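Local atomic coordinates of putative uncharacterized protein (Pseudomonas phage 201phi2-1, PDB entry 3R4V), a protein that is of unknown function but belongs to the phage tubulin-like proteins and holds a bound guanosine-5'-diphosphate in its nucleotide pocket. Residues L7-G12 with V28-T33; L24-H29 with S44-L49; F83-Y88 with V114-G119; V17-V22 with D40-V45. All coordinates share one frame; numbering follows the deposited sequence.

Contact 1: residues L7-G12 with V28-T33; sequences LIFAGG and VHCFDT. With GDP (guanosine-5'-diphosphate), chain B.
Leu7 to Ala10 run parallel to Val28 to Phe31, with strand axes 4.7 Å apart at their closest and 19° between their directions. The backbone bonds zigzag along the seam. His29 N gives to Leu7 O and Phe31 N to Phe9 O; in return Phe9 N gives to His29 O. Gly11 N, at 3.0 Å from Phe31 O, carries the pairing on past Ala10.

Leu7, Phe9, Val28 and Cys30 share one face of the sheet. With CG anti to the carbonyl carbon (chi1 -63°), the Phe9 ring crosses Val28 at a slant, and its CE2 meets Val28 CG1 at 3.7 Å. Cys30 SG lies 5.3 Å from the centroid of the Phe9 ring, an oblique sulfur-aromatic contact. On the other face, Ile8 CG2 touches the edge of the Phe31 ring, 3.9 Å from CE1.

At the C-terminal end the Asp32 carboxylate leans toward the glycines, with OD2 3.5 Å from Gly11 CA. Its side chain is also about 4 Å from a bound magnesium ion. Gly12 N makes a nearly straight bond (174°) to GDP O1B at 2.8 Å, so the strand end leads directly into the phosphate site.

The two strands and helix 11-18 form a beta-alpha-beta unit. Strand 84-89 flanks strand 6-10 on the edge away from Val28 to Phe31. Helix 11-18 packs on Phe9 and Cys30 through Met15, Val17 and Ala18. Helix 95-108 lies against Ile8, Ala10 and Phe31 on the other face.

Contact 2: residues L24-H29 with S44-L49; sequences LGEAVH and SVNVTL
Asn46 lies beside His29, the two side chains pointing the same way and their amide and ring planes only 18° apart. The amide nitrogen ND2 sits over one face of the His29 ring, offset toward its rim, and is 3.5 Å from CE1. Chi1 of Asn46 (-60°) puts CG anti to its own carbonyl carbon, on the side of the imidazole.

ND2 is also held by the backbone opposite. Val28 O accepts two bonds from Asn46: Asn46 N reaches it at 3.1 Å, and Asn46 ND2 reaches it at 3.1 Å from the opposite face of the carbonyl plane. ND2 stands 39° out of that plane. The ND2 bond helps hold the amide over the ring, while the N bond pairs the strands.

Val45 meets Val28 at a slant, its CG1 3.6 Å from Val28 CB. That methyl is also 3.5 Å from Gly25 O. Further back, Gly25 CA gives a C-H...O contact to Ser44 O at 3.3 Å.

His29 and Asn46 form a parallel bridge. It starts the pairing of strand 46-49, the outermost strand at this end of the sheet, with strand 28-32. Such a parallel sheet is the core of the nucleotide-binding part of tubulin-like folds.

Contact 3: residues F83-Y88 with V114-G119; sequences FYIVCY and VSFVVG. With GDP (guanosine-5'-diphosphate), chain B.
Tyr88 and Val117 form the last of four parallel bridges between these segments, in a beta-alpha-beta unit in which helix 95-108 links strand 84-89 to strand 113-119. The axes approach to 4.5 Å, with 11° between their directions. Five backbone bonds join them, among them Phe116 N to Val86 O at 2.7 Å.

Tyr88 can be followed outward. Tyr88 CB lies 3.3 Å from Ala10 O on the neighbouring strand 6-10. Chi1 of 54° places CG between the backbone N and the carbonyl carbon. The ring then lies alongside Val117, pointing the same way. Val117 CG1 sits over one ring face, offset toward the rim, in a CH-pi contact. CE1, CE2 and CZ all meet this methyl, CZ at 3.6 Å. The hydroxyl OH touches it too, and ends on a water 2.8 Å away, near the ring plane. The same water is 2.7 Å from Ser115 OG, so it bridges the two strands on this face.

On the other face Ile85 CG2 meets the edge of the Phe116 ring, 3.7 Å from CD2, the two side chains crossing at a slant. Helix 161-178 packs there, with Val175 on Ile85 and Lys171 on Phe116. Strand 148-154 continues the sheet beyond strand 113-119.

Val118 follows Val117 and belongs to the ligand pocket. Its N bonds to Tyr88 O, while its side chain turns to the guanine: Val118 CG1 lies 3.7 Å from GDP N2, the amino group of the base.

Contact 4: residues V17-V22 with D40-V45; sequences VATKLV and DVHRSV
Val22 meets the 3-10 turn 40-44 chiefly through CG1, which sits 3.4 Å from Val41 O and 4.1 Å from Val41 CB. CG1, anti to the carbonyl carbon of Val22 (chi1 -69°), is the methyl that faces the turn. Two further atoms touch: Val22 CB is 4.2 Å from Ser44 CB, and Val22 CA is 3.9 Å from Val45 CG1. Val22 thus packs against two residues of the turn and Val45 just after it.

Val41 also touches Thr19: its CG2 lies 3.9 Å from Thr19 CB and close to Thr19 CG2.

Thr19 CG2 also approaches His42, 3.5 Å from CE1 and about as near NE2, crossing the imidazole at a slant. Thr19 OG1 bonds to Asn16 O. Ala18 CB comes to the edge of the same ring, 4.0 Å from His42 NE2. The ring is held at both nitrogens by partners outside the turn's own packing: ND1 bonds with Val39 N and NE2 with Met15 O. These two bonds fix its rotation, and the second ties it to helix 11-18.

The contact is van der Waals packing, mostly of methyl groups, between helix 11-18 with the residues that follow it and the connection that leads from strand 28-32 to strand 46-49. Ala18 continues inward onto Phe9 and Cys30, and Val45 onto Cys30. On the far side, Leu21 and Lys20 turn to helix 161-178.

In the fold
From the N terminus, contact 1 joins strand 6-10 to strand 28-32 and closes the loop through helix 11-18. Contact 4 opens inside that loop, at the helix end, and closes beyond it, so the two cross. Contact 2 begins just before strand 28-32, overlapping the end of contact 1, and ends on the same stretch as contact 4, sharing Ser44 and Val45 with it. None nests fully inside another. Contacts 1 and 2 join strands 6-10, 28-32 and 46-49; contact 4 packs the connection before strand 46-49 on the end of the helix. Contact 3 follows in series on the same sheet: strand 84-89 adjoins strand 6-10, and contacts 1 and 3 both touch the bound GDP.

Contact 1: residues L7-G12 with V28-T33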
# COMPACT_ATOMS: atom_id res chain seq x y z
N LEU A 7 -5.98 -4.24 -10.42
CA LEU A 7 -5.92 -3.97 -8.99
C LEU A 7 -5.53 -5.23 -8.23
O LEU A 7 -6.15 -6.29 -8.38
CB LEU A 7 -7.27 -3.46 -8.47
CG LEU A 7 -7.75 -2.15 -9.09
CD1 LEU A 7 -8.57 -2.43 -10.34
CD2 LEU A 7 -8.56 -1.37 -8.09
N ILE A 8 -4.51 -5.10 -7.39
CA ILE A 8 -3.96 -6.25 -6.68
C ILE A 8 -4.06 -6.03 -5.17
O ILE A 8 -3.64 -4.99 -4.67
CB ILE A 8 -2.49 -6.43 -7.07
CG1 ILE A 8 -2.38 -6.71 -8.57
CG2 ILE A 8 -1.85 -7.54 -6.24
CD1 ILE A 8 -1.02 -6.41 -9.15
N PHE A 9 -4.61 -7.02 -4.46
CA PHE A 9 -4.80 -6.94 -3.01
C PHE A 9 -4.16 -8.14 -2.36
O PHE A 9 -4.26 -9.26 -2.86
CB PHE A 9 -6.30 -6.95 -2.66
CG PHE A 9 -7.04 -5.77 -3.20
CD1 PHE A 9 -7.15 -4.61 -2.44
CD2 PHE A 9 -7.54 -5.78 -4.48
CE1 PHE A 9 -7.79 -3.50 -2.94
CE2 PHE A 9 -8.20 -4.67 -4.99
CZ PHE A 9 -8.32 -3.53 -4.21
N ALA A 10 -3.51 -7.90 -1.22
CA ALA A 10 -2.76 -8.97 -0.56
C ALA A 10 -2.99 -8.97 0.94
O ALA A 10 -3.07 -7.92 1.57
CB ALA A 10 -1.29 -8.84 -0.86
N GLY A 11 -3.09 -10.17 1.51
CA GLY A 11 -3.23 -10.33 2.94
C GLY A 11 -4.66 -10.02 3.36
O GLY A 11 -5.49 -9.63 2.54
N GLY A 12 -4.95 -10.19 4.65
CA GLY A 12 -6.28 -9.91 5.17
C GLY A 12 -6.80 -8.51 4.89
O GLY A 12 -7.94 -8.34 4.45
N VAL A 28 -9.90 -6.97 -10.60
CA VAL A 28 -9.44 -7.16 -9.23
C VAL A 28 -8.81 -8.55 -9.01
O VAL A 28 -9.40 -9.58 -9.35
CB VAL A 28 -10.60 -6.92 -8.23
CG1 VAL A 28 -10.16 -7.19 -6.83
CG2 VAL A 28 -11.13 -5.49 -8.37
N HIS A 29 -7.60 -8.56 -8.45
CA HIS A 29 -6.87 -9.79 -8.18
C HIS A 29 -6.43 -9.83 -6.73
O HIS A 29 -5.69 -8.95 -6.28
CB HIS A 29 -5.64 -9.88 -9.08
CG HIS A 29 -5.97 -9.90 -10.54
ND1 HIS A 29 -5.88 -11.04 -11.31
CD2 HIS A 29 -6.40 -8.92 -11.37
CE1 HIS A 29 -6.25 -10.77 -12.55
NE2 HIS A 29 -6.57 -9.49 -12.62
N CYS A 30 -6.89 -10.84 -5.99
CA CYS A 30 -6.59 -10.95 -4.57
C CYS A 30 -5.68 -12.14 -4.28
O CYS A 30 -5.82 -13.19 -4.88
CB CYS A 30 -7.87 -11.12 -3.76
SG CYS A 30 -9.03 -9.77 -3.94
N PHE A 31 -4.77 -11.95 -3.33
CA PHE A 31 -3.84 -13.01 -2.93
C PHE A 31 -3.73 -13.09 -1.41
O PHE A 31 -3.70 -12.07 -0.72
CB PHE A 31 -2.45 -12.74 -3.53
CG PHE A 31 -2.47 -12.62 -5.02
CD1 PHE A 31 -2.63 -11.38 -5.62
CD2 PHE A 31 -2.37 -13.74 -5.83
CE1 PHE A 31 -2.68 -11.26 -7.00
CE2 PHE A 31 -2.42 -13.63 -7.21
CZ PHE A 31 -2.57 -12.38 -7.80
N ASP A 32 -3.66 -14.31 -0.89
CA ASP A 32 -3.45 -14.53 0.54
C ASP A 32 -2.86 -15.92 0.74
O ASP A 32 -2.73 -16.70 -0.21
CB ASP A 32 -4.77 -14.40 1.32
CG ASP A 32 -4.57 -13.87 2.74
OD1 ASP A 32 -5.56 -13.45 3.37
OD2 ASP A 32 -3.42 -13.85 3.23
N THR A 33 -2.52 -16.22 1.98
CA THR A 33 -1.87 -17.48 2.34
C THR A 33 -2.86 -18.48 2.91
O THR A 33 -2.55 -19.67 3.08
CB THR A 33 -0.75 -17.23 3.35
OG1 THR A 33 -1.26 -16.44 4.43
CG2 THR A 33 0.39 -16.47 2.68
PB GDP B . -1.94 -10.41 6.93
O1B GDP B . -3.11 -11.25 6.46
O2B GDP B . -1.40 -9.64 5.76
O3B GDP B . -0.87 -11.30 7.55
O3A GDP B . -2.42 -9.42 8.09
PA GDP B . -3.73 -8.49 8.07
O1A GDP B . -5.03 -9.28 8.12
O2A GDP B . -3.70 -7.55 6.90
O5' GDP B . -3.54 -7.72 9.44
C5' GDP B . -2.34 -6.98 9.72
C4' GDP B . -2.63 -5.86 10.71
O4' GDP B . -3.40 -4.84 10.05
C3' GDP B . -3.48 -6.30 11.89
O3' GDP B . -2.66 -6.68 12.98
C2' GDP B . -4.27 -5.05 12.23
O2' GDP B . -3.49 -4.17 13.03
C1' GDP B . -4.45 -4.35 10.90
N9 GDP B . -5.70 -4.73 10.20
C8 GDP B . -6.27 -5.96 10.13
N7 GDP B . -7.38 -5.93 9.36
C5 GDP B . -7.53 -4.67 8.90
C6 GDP B . -8.47 -3.95 8.02
O6 GDP B . -9.45 -4.54 7.51
N1 GDP B . -8.26 -2.64 7.80
C2 GDP B . -7.21 -1.98 8.35
N2 GDP B . -7.02 -0.66 8.08
N3 GDP B . -6.30 -2.58 9.15
C4 GDP B . -6.41 -3.89 9.45

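Contact 2: residues L24-H29 with S44-L49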
# COMPACT_ATOMS: atom_id res chain seq x y z
N LEU A 24 -15.70 -3.90 -9.57
CA LEU A 24 -14.65 -3.82 -10.59
C LEU A 24 -14.30 -5.19 -11.18
O LEU A 24 -13.57 -5.29 -12.16
CB LEU A 24 -13.39 -3.14 -10.04
CG LEU A 24 -13.60 -1.69 -9.59
CD1 LEU A 24 -12.28 -1.08 -9.12
CD2 LEU A 24 -14.23 -0.87 -10.71
N GLY A 25 -14.82 -6.24 -10.55
CA GLY A 25 -14.78 -7.57 -11.12
C GLY A 25 -13.43 -8.12 -11.58
O GLY A 25 -12.48 -8.22 -10.80
N GLU A 26 -13.38 -8.47 -12.86
CA GLU A 26 -12.21 -9.15 -13.42
C GLU A 26 -10.91 -8.37 -13.25
O GLU A 26 -9.83 -8.97 -13.28
CB GLU A 26 -12.44 -9.47 -14.90
CG GLU A 26 -12.04 -10.89 -15.30
CD GLU A 26 -12.92 -11.95 -14.66
OE1 GLU A 26 -13.98 -12.26 -15.23
OE2 GLU A 26 -12.55 -12.47 -13.59
N ALA A 27 -11.01 -7.06 -13.06
CA ALA A 27 -9.83 -6.21 -12.90
C ALA A 27 -9.17 -6.38 -11.54
O ALA A 27 -8.01 -5.98 -11.35
CB ALA A 27 -10.18 -4.74 -13.12
N VAL A 28 -9.90 -6.97 -10.60
CA VAL A 28 -9.44 -7.16 -9.23
C VAL A 28 -8.81 -8.55 -9.01
O VAL A 28 -9.40 -9.58 -9.35
CB VAL A 28 -10.60 -6.92 -8.23
CG1 VAL A 28 -10.16 -7.19 -6.83
CG2 VAL A 28 -11.13 -5.49 -8.37
N HIS A 29 -7.60 -8.56 -8.45
CA HIS A 29 -6.87 -9.79 -8.18
C HIS A 29 -6.43 -9.83 -6.73
O HIS A 29 -5.69 -8.95 -6.28
CB HIS A 29 -5.64 -9.88 -9.08
CG HIS A 29 -5.97 -9.90 -10.54
ND1 HIS A 29 -5.88 -11.04 -11.31
CD2 HIS A 29 -6.40 -8.92 -11.37
CE1 HIS A 29 -6.25 -10.77 -12.55
NE2 HIS A 29 -6.57 -9.49 -12.62
N SER A 44 -16.95 -12.55 -7.07
CA SER A 44 -17.02 -11.60 -8.18
C SER A 44 -15.64 -11.16 -8.70
O SER A 44 -15.55 -10.45 -9.71
CB SER A 44 -17.83 -10.37 -7.77
OG SER A 44 -19.17 -10.71 -7.47
N VAL A 45 -14.59 -11.56 -8.00
CA VAL A 45 -13.24 -11.16 -8.40
C VAL A 45 -12.29 -12.36 -8.39
O VAL A 45 -12.69 -13.48 -8.06
CB VAL A 45 -12.68 -10.04 -7.49
CG1 VAL A 45 -13.61 -8.82 -7.51
CG2 VAL A 45 -12.49 -10.55 -6.07
N ASN A 46 -11.03 -12.12 -8.75
CA ASN A 46 -10.04 -13.18 -8.72
C ASN A 46 -9.48 -13.37 -7.31
O ASN A 46 -9.14 -12.40 -6.64
CB ASN A 46 -8.91 -12.89 -9.71
CG ASN A 46 -9.41 -12.79 -11.14
OD1 ASN A 46 -9.71 -13.81 -11.77
ND2 ASN A 46 -9.51 -11.57 -11.66
N VAL A 47 -9.41 -14.62 -6.87
CA VAL A 47 -8.79 -14.93 -5.59
C VAL A 47 -7.85 -16.11 -5.74
O VAL A 47 -8.24 -17.17 -6.22
CB VAL A 47 -9.85 -15.27 -4.52
CG1 VAL A 47 -9.17 -15.63 -3.21
CG2 VAL A 47 -10.79 -14.09 -4.32
N THR A 48 -6.60 -15.91 -5.33
CA THR A 48 -5.61 -16.98 -5.39
C THR A 48 -4.92 -17.13 -4.04
O THR A 48 -4.38 -16.17 -3.50
CB THR A 48 -4.56 -16.70 -6.48
OG1 THR A 48 -5.21 -16.44 -7.73
CG2 THR A 48 -3.61 -17.88 -6.63
N LEU A 49 -4.97 -18.34 -3.49
CA LEU A 49 -4.33 -18.64 -2.21
C LEU A 49 -3.09 -19.49 -2.42
O LEU A 49 -3.13 -20.49 -3.15
CB LEU A 49 -5.30 -19.38 -1.28
CG LEU A 49 -6.67 -18.72 -1.09
CD1 LEU A 49 -7.55 -19.59 -0.19
CD2 LEU A 49 -6.54 -17.32 -0.53

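Contact 3: residues F83-Y88 with V114-G119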
# COMPACT_ATOMS: atom_id res chain seq x y z
N PHE A 83 -1.68 0.19 -16.07
CA PHE A 83 -1.45 0.73 -14.74
C PHE A 83 -1.84 -0.32 -13.72
O PHE A 83 -2.71 -1.14 -13.98
CB PHE A 83 -2.28 2.01 -14.55
CG PHE A 83 -1.86 2.85 -13.37
CD1 PHE A 83 -0.85 3.80 -13.49
CD2 PHE A 83 -2.48 2.70 -12.15
CE1 PHE A 83 -0.48 4.59 -12.41
CE2 PHE A 83 -2.11 3.48 -11.06
CZ PHE A 83 -1.11 4.43 -11.19
N TYR A 84 -1.18 -0.32 -12.56
CA TYR A 84 -1.58 -1.24 -11.49
C TYR A 84 -1.79 -0.51 -10.18
O TYR A 84 -1.17 0.51 -9.92
CB TYR A 84 -0.53 -2.34 -11.26
CG TYR A 84 -0.12 -3.12 -12.51
CD1 TYR A 84 -0.57 -4.42 -12.73
CD2 TYR A 84 0.74 -2.56 -13.45
CE1 TYR A 84 -0.18 -5.14 -13.87
CE2 TYR A 84 1.13 -3.27 -14.57
CZ TYR A 84 0.66 -4.55 -14.78
OH TYR A 84 1.07 -5.24 -15.90
N ILE A 85 -2.65 -1.05 -9.34
CA ILE A 85 -2.79 -0.55 -7.99
C ILE A 85 -2.56 -1.73 -7.05
O ILE A 85 -3.17 -2.79 -7.25
CB ILE A 85 -4.19 0.03 -7.77
CG1 ILE A 85 -4.43 1.18 -8.76
CG2 ILE A 85 -4.39 0.47 -6.31
CD1 ILE A 85 -5.86 1.68 -8.81
N VAL A 86 -1.70 -1.57 -6.05
CA VAL A 86 -1.42 -2.64 -5.10
C VAL A 86 -1.84 -2.22 -3.69
O VAL A 86 -1.62 -1.09 -3.30
CB VAL A 86 0.06 -2.96 -5.05
CG1 VAL A 86 0.28 -4.26 -4.28
CG2 VAL A 86 0.62 -3.05 -6.46
N CYS A 87 -2.43 -3.13 -2.92
CA CYS A 87 -2.99 -2.74 -1.62
C CYS A 87 -2.82 -3.83 -0.56
O CYS A 87 -3.20 -4.98 -0.77
CB CYS A 87 -4.48 -2.39 -1.78
SG CYS A 87 -5.35 -2.06 -0.22
N TYR A 88 -2.25 -3.46 0.57
CA TYR A 88 -2.02 -4.41 1.65
C TYR A 88 -1.64 -3.69 2.93
O TYR A 88 -1.32 -2.51 2.91
CB TYR A 88 -0.91 -5.39 1.24
CG TYR A 88 0.38 -4.71 0.81
CD1 TYR A 88 1.40 -4.50 1.72
CD2 TYR A 88 0.58 -4.29 -0.51
CE1 TYR A 88 2.60 -3.88 1.34
CE2 TYR A 88 1.78 -3.67 -0.89
CZ TYR A 88 2.77 -3.47 0.04
OH TYR A 88 3.96 -2.86 -0.32
N VAL A 114 0.85 2.46 -8.36
CA VAL A 114 0.93 3.01 -7.01
C VAL A 114 0.39 2.00 -6.02
O VAL A 114 -0.32 1.07 -6.40
CB VAL A 114 0.15 4.34 -6.85
CG1 VAL A 114 0.72 5.41 -7.80
CG2 VAL A 114 -1.36 4.15 -7.07
N SER A 115 0.74 2.16 -4.74
CA SER A 115 0.27 1.23 -3.72
C SER A 115 -0.50 1.97 -2.64
O SER A 115 -0.25 3.14 -2.39
CB SER A 115 1.46 0.53 -3.06
OG SER A 115 2.21 -0.18 -4.03
N PHE A 116 -1.42 1.27 -1.99
CA PHE A 116 -2.11 1.79 -0.83
C PHE A 116 -1.76 0.88 0.34
O PHE A 116 -2.10 -0.31 0.33
CB PHE A 116 -3.63 1.79 -1.08
CG PHE A 116 -4.07 2.89 -2.01
CD1 PHE A 116 -4.49 4.11 -1.51
CD2 PHE A 116 -4.00 2.72 -3.38
CE1 PHE A 116 -4.85 5.14 -2.37
CE2 PHE A 116 -4.36 3.75 -4.25
CZ PHE A 116 -4.79 4.94 -3.74
N VAL A 117 -1.04 1.41 1.33
CA VAL A 117 -0.51 0.55 2.39
C VAL A 117 -0.96 1.07 3.75
O VAL A 117 -1.10 2.28 3.95
CB VAL A 117 1.04 0.44 2.34
CG1 VAL A 117 1.48 -0.25 1.03
CG2 VAL A 117 1.69 1.81 2.51
N VAL A 118 -1.24 0.14 4.66
CA VAL A 118 -1.78 0.52 5.97
C VAL A 118 -0.71 0.39 7.05
O VAL A 118 -0.03 -0.64 7.15
CB VAL A 118 -3.00 -0.37 6.33
CG1 VAL A 118 -3.39 -0.20 7.79
CG2 VAL A 118 -4.17 -0.05 5.43
N GLY A 119 -0.57 1.42 7.87
CA GLY A 119 0.31 1.38 9.02
C GLY A 119 -0.43 0.81 10.22
O GLY A 119 -1.24 1.50 10.86
PB GDP B . -1.94 -10.41 6.93
O1B GDP B . -3.11 -11.25 6.46
O2B GDP B . -1.40 -9.64 5.76
O3B GDP B . -0.87 -11.30 7.55
O3A GDP B . -2.42 -9.42 8.09
PA GDP B . -3.73 -8.49 8.07
O1A GDP B . -5.03 -9.28 8.12
O2A GDP B . -3.70 -7.55 6.90
O5' GDP B . -3.54 -7.72 9.44
C5' GDP B . -2.34 -6.98 9.72
C4' GDP B . -2.63 -5.86 10.71
O4' GDP B . -3.40 -4.84 10.05
C3' GDP B . -3.48 -6.30 11.89
O3' GDP B . -2.66 -6.68 12.98
C2' GDP B . -4.27 -5.05 12.23
O2' GDP B . -3.49 -4.17 13.03
C1' GDP B . -4.45 -4.35 10.90
N9 GDP B . -5.70 -4.73 10.20
C8 GDP B . -6.27 -5.96 10.13
N7 GDP B . -7.38 -5.93 9.36
C5 GDP B . -7.53 -4.67 8.90
C6 GDP B . -8.47 -3.95 8.02
O6 GDP B . -9.45 -4.54 7.51
N1 GDP B . -8.26 -2.64 7.80
C2 GDP B . -7.21 -1.98 8.35
N2 GDP B . -7.02 -0.66 8.08
N3 GDP B . -6.30 -2.58 9.15
C4 GDP B . -6.41 -3.89 9.45
O HOH W 1 3.89 -1.92 -2.93

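Contact 4: residues V17-V22 with D40-V45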
# COMPACT_ATOMS: atom_id res chain seq x y z
N VAL A 17 -10.34 -4.73 1.99
CA VAL A 17 -10.56 -3.57 1.13
C VAL A 17 -11.18 -3.99 -0.20
O VAL A 17 -12.06 -3.30 -0.72
CB VAL A 17 -9.25 -2.78 0.88
CG1 VAL A 17 -9.49 -1.68 -0.14
CG2 VAL A 17 -8.76 -2.19 2.19
N ALA A 18 -10.74 -5.12 -0.74
CA ALA A 18 -11.30 -5.65 -1.98
C ALA A 18 -12.83 -5.81 -1.95
O ALA A 18 -13.51 -5.58 -2.96
CB ALA A 18 -10.64 -6.97 -2.35
N THR A 19 -13.39 -6.20 -0.81
CA THR A 19 -14.84 -6.42 -0.73
C THR A 19 -15.61 -5.16 -1.13
O THR A 19 -16.77 -5.23 -1.54
CB THR A 19 -15.29 -6.88 0.68
OG1 THR A 19 -15.12 -5.81 1.62
CG2 THR A 19 -14.50 -8.10 1.14
N LYS A 20 -14.96 -4.01 -1.02
CA LYS A 20 -15.64 -2.75 -1.29
C LYS A 20 -15.50 -2.37 -2.75
O LYS A 20 -16.10 -1.39 -3.21
CB LYS A 20 -15.08 -1.66 -0.37
CG LYS A 20 -15.23 -2.04 1.09
CD LYS A 20 -14.78 -0.95 2.03
CE LYS A 20 -15.17 -1.30 3.45
NZ LYS A 20 -16.63 -1.61 3.54
N LEU A 21 -14.72 -3.16 -3.48
CA LEU A 21 -14.44 -2.87 -4.88
C LEU A 21 -14.83 -4.01 -5.82
O LEU A 21 -14.36 -4.08 -6.96
CB LEU A 21 -12.95 -2.54 -5.04
CG LEU A 21 -12.49 -1.31 -4.26
CD1 LEU A 21 -10.96 -1.24 -4.11
CD2 LEU A 21 -13.03 -0.04 -4.91
N VAL A 22 -15.72 -4.90 -5.36
CA VAL A 22 -16.08 -6.07 -6.16
C VAL A 22 -16.78 -5.70 -7.46
O VAL A 22 -16.82 -6.49 -8.40
CB VAL A 22 -16.94 -7.08 -5.36
CG1 VAL A 22 -16.11 -7.74 -4.26
CG2 VAL A 22 -18.19 -6.41 -4.79
N ASP A 40 -18.20 -14.27 0.68
CA ASP A 40 -19.02 -14.57 -0.49
C ASP A 40 -18.84 -13.58 -1.65
O ASP A 40 -18.78 -14.00 -2.81
CB ASP A 40 -20.50 -14.67 -0.11
CG ASP A 40 -20.90 -16.08 0.31
OD1 ASP A 40 -20.07 -16.80 0.90
OD2 ASP A 40 -22.06 -16.46 0.04
N VAL A 41 -18.76 -12.29 -1.34
CA VAL A 41 -18.66 -11.27 -2.39
C VAL A 41 -17.42 -11.40 -3.27
O VAL A 41 -17.37 -10.89 -4.38
CB VAL A 41 -18.71 -9.82 -1.83
CG1 VAL A 41 -20.08 -9.53 -1.23
CG2 VAL A 41 -17.59 -9.59 -0.83
N HIS A 42 -16.41 -12.11 -2.75
CA HIS A 42 -15.16 -12.30 -3.47
C HIS A 42 -15.32 -13.17 -4.72
O HIS A 42 -14.45 -13.18 -5.59
CB HIS A 42 -14.11 -12.90 -2.55
CG HIS A 42 -13.46 -11.89 -1.65
ND1 HIS A 42 -13.44 -12.03 -0.28
CD2 HIS A 42 -12.79 -10.75 -1.93
CE1 HIS A 42 -12.79 -11.01 0.25
NE2 HIS A 42 -12.39 -10.21 -0.73
N ARG A 43 -16.43 -13.90 -4.81
CA ARG A 43 -16.70 -14.71 -5.99
C ARG A 43 -16.68 -13.84 -7.24
O ARG A 43 -16.41 -14.33 -8.34
CB ARG A 43 -18.05 -15.41 -5.85
CG ARG A 43 -18.14 -16.33 -4.64
CD ARG A 43 -19.53 -16.93 -4.49
NE ARG A 43 -19.92 -17.70 -5.67
CZ ARG A 43 -20.65 -17.23 -6.67
NH1 ARG A 43 -21.09 -15.97 -6.64
NH2 ARG A 43 -20.95 -18.01 -7.70
N SER A 44 -16.95 -12.55 -7.07
CA SER A 44 -17.02 -11.60 -8.18
C SER A 44 -15.64 -11.16 -8.70
O SER A 44 -15.55 -10.45 -9.71
CB SER A 44 -17.83 -10.37 -7.77
OG SER A 44 -19.17 -10.71 -7.47
N VAL A 45 -14.59 -11.56 -8.00
CA VAL A 45 -13.24 -11.16 -8.40
C VAL A 45 -12.29 -12.36 -8.39
O VAL A 45 -12.69 -13.48 -8.06
CB VAL A 45 -12.68 -10.04 -7.49
CG1 VAL A 45 -13.61 -8.82 -7.51
CG2 VAL A 45 -12.49 -10.55 -6.07